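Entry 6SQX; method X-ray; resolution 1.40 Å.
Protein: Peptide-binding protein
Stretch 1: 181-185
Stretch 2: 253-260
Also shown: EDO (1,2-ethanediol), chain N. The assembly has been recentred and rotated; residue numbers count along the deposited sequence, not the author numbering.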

# COMPACT_ATOMS: atom_id res chain seq x y z
N LEU A 181 -6.09 -2.44 5.46
CA LEU A 181 -7.24 -2.81 4.63
C LEU A 181 -8.48 -2.03 5.04
O LEU A 181 -8.78 -1.91 6.23
CB LEU A 181 -7.55 -4.32 4.71
CG LEU A 181 -6.49 -5.31 4.23
CD1 LEU A 181 -6.96 -6.75 4.42
CD2 LEU A 181 -6.13 -5.04 2.78
N TRP A 182 -9.21 -1.55 4.05
CA TRP A 182 -10.34 -0.68 4.32
C TRP A 182 -11.65 -1.45 4.46
O TRP A 182 -11.85 -2.51 3.84
CB TRP A 182 -10.48 0.33 3.17
CG TRP A 182 -9.18 1.00 2.87
CD1 TRP A 182 -8.53 0.99 1.68
CD2 TRP A 182 -8.32 1.72 3.78
NE1 TRP A 182 -7.32 1.64 1.77
CE2 TRP A 182 -7.17 2.11 3.05
CE3 TRP A 182 -8.41 2.05 5.14
CZ2 TRP A 182 -6.13 2.85 3.63
CZ3 TRP A 182 -7.37 2.80 5.71
CH2 TRP A 182 -6.25 3.19 4.95
N THR A 183 -12.58 -0.88 5.24
CA THR A 183 -13.93 -1.41 5.31
C THR A 183 -14.45 -1.65 3.90
O THR A 183 -14.32 -0.79 3.02
CB THR A 183 -14.81 -0.35 6.00
OG1 THR A 183 -14.35 -0.17 7.34
CG2 THR A 183 -16.29 -0.77 6.00
N GLY A 184 -15.06 -2.82 3.69
CA GLY A 184 -15.59 -3.20 2.39
C GLY A 184 -14.72 -4.18 1.62
O GLY A 184 -15.19 -4.69 0.58
N THR A 185 -13.47 -4.42 2.06
CA THR A 185 -12.55 -5.24 1.26
C THR A 185 -13.01 -6.70 1.25
O THR A 185 -13.17 -7.28 2.32
CB THR A 185 -11.13 -5.18 1.84
OG1 THR A 185 -10.66 -3.82 1.87
CG2 THR A 185 -10.18 -5.96 0.96
N LEU A 253 -14.21 6.88 7.38
CA LEU A 253 -14.23 6.37 6.00
C LEU A 253 -12.97 6.82 5.29
O LEU A 253 -12.66 8.02 5.26
CB LEU A 253 -15.46 6.96 5.28
CG LEU A 253 -15.66 6.65 3.79
CD1 LEU A 253 -15.83 5.13 3.59
CD2 LEU A 253 -16.84 7.44 3.23
N GLU A 254 -12.22 5.87 4.69
CA GLU A 254 -10.90 6.13 4.14
C GLU A 254 -10.93 6.04 2.62
O GLU A 254 -11.59 5.16 2.04
CB GLU A 254 -9.89 5.10 4.65
CG GLU A 254 -9.64 5.23 6.15
CD GLU A 254 -8.39 6.05 6.54
OE1 GLU A 254 -7.73 6.61 5.62
OE2 GLU A 254 -8.11 6.12 7.76
N ALA A 255 -10.20 6.94 1.96
CA ALA A 255 -10.02 6.81 0.52
C ALA A 255 -9.47 5.42 0.18
O ALA A 255 -8.71 4.82 0.96
CB ALA A 255 -9.09 7.90 -0.01
N GLY A 256 -9.89 4.92 -0.97
CA GLY A 256 -9.58 3.55 -1.38
C GLY A 256 -10.71 2.58 -1.12
O GLY A 256 -10.76 1.53 -1.75
N SER A 257 -11.63 2.92 -0.21
CA SER A 257 -12.78 2.07 0.03
C SER A 257 -13.70 2.07 -1.18
O SER A 257 -13.83 3.06 -1.90
CB SER A 257 -13.60 2.63 1.20
OG SER A 257 -12.80 2.74 2.36
N ILE A 258 -14.38 0.95 -1.38
CA ILE A 258 -15.28 0.74 -2.49
C ILE A 258 -16.56 0.15 -1.89
O ILE A 258 -16.55 -0.96 -1.34
CB ILE A 258 -14.66 -0.18 -3.56
CG1 ILE A 258 -13.38 0.45 -4.13
CG2 ILE A 258 -15.65 -0.49 -4.69
CD1 ILE A 258 -12.52 -0.61 -4.92
N LEU A 259 -17.65 0.92 -1.92
CA LEU A 259 -18.81 0.55 -1.14
C LEU A 259 -20.09 0.79 -1.94
O LEU A 259 -20.13 1.64 -2.83
CB LEU A 259 -18.89 1.41 0.13
CG LEU A 259 -17.74 1.15 1.14
CD1 LEU A 259 -17.67 2.31 2.17
CD2 LEU A 259 -17.96 -0.20 1.86
N PRO A 260 -21.15 0.03 -1.64
CA PRO A 260 -22.44 0.24 -2.32
C PRO A 260 -23.06 1.60 -2.00
O PRO A 260 -22.84 2.18 -0.93
CB PRO A 260 -23.33 -0.89 -1.77
CG PRO A 260 -22.37 -1.94 -1.28
CD PRO A 260 -21.19 -1.13 -0.73
C1 EDO N . -9.33 4.08 11.76
O1 EDO N . -10.48 3.34 11.37
C2 EDO N . -8.57 4.47 10.49
O2 EDO N . -9.22 5.54 9.82
O HOH W 1 -13.63 -1.19 0.40
O HOH W 2 -15.25 -3.29 -1.79

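What holds the indole of Trp182 in place? Its CA-to-CB bond points toward the second stretch, and with chi1 at -50° (m) and chi2 at 121° the ring lies along the turn from Glu254 to Ser257. Over one face sits Glu254, whose CB is 3.7 Å from the centroid of the six-membered ring and 25° off its normal, a CH-pi contact; farther along the side chain, Glu254 CG comes within 3.4 Å of Trp182 CZ3. Ala255 O lies over the same face, 3.6 Å from Trp182 NE1. No hydrogen bond links the two stretches directly, so Trp182, with the largest covered area of any residue here, makes its contact by packing.

Why does Glu254 take its bent shape? Chi1 is -67° (m), an ordinary well, and CA-to-CB points toward the first stretch, which lays the aliphatic part of the side chain on the indole. Chi2, at -97°, falls between wells, and the carboxylate ends beside the rim of the six-membered ring, with Glu254 OE1 3.8 Å from Trp182 CH2. Both carboxylate oxygens are satisfied by hydrogen bonds elsewhere in the structure, and Glu254 OE2 also accepts a very short one, 2.4 Å, from O2 of the ethanediol, probably a molecule from the crystallisation liquor. The same side chain packs on the tryptophan and hydrogen-bonds to polar partners.

How do the two turns fix their own side chains? Each is a type II beta turn, and the two close in the same way. Thr185 N donates to Trp182 O at 3.1 Å, and Thr185 OG1, with chi1 at -59° (m), donates to that same Trp182 O at 2.6 Å. In the other turn Ser257 N reaches Glu254 O at 3.2 Å, while Ser257 OG, with chi1 at -57° (m), donates to Glu254 O at 2.7 Å. In both residues the m rotamer brings the hydroxyl back over the turn. Ser257 OG also packs against the first stretch, 3.4 Å from Trp182 CB.

Why do glycines occupy the third position of both turns? Gly184 has phi/psi of 102/-12 and Gly256 has 98/-21, angles at which a CB would be jammed against the preceding carbonyl oxygen. The contact adds a second reason: an ideal CB on Gly256 would lie 3.0 Å from Trp182 NE1, and one on Gly184 only 2.8 Å from Leu259 CD2. Leu259, in the m,t conformation (-66°, 164°), starts sideways but brings its end nearer, and Leu259 CD2 packs 3.9 Å from Gly184 CA.

What joins the backbones beyond the packed side chains? Two waters do. Water 1 accepts from Ile258 N at 2.9 Å and lies 2.7 Å from Thr183 O; water 2 lies 2.8 Å from Gly184 O and 2.7 Å from Ile258 O. These carbonyls can only accept, but each water has more acceptors in reach than protons to give. They bridge backbones that lack a direct hydrogen bond.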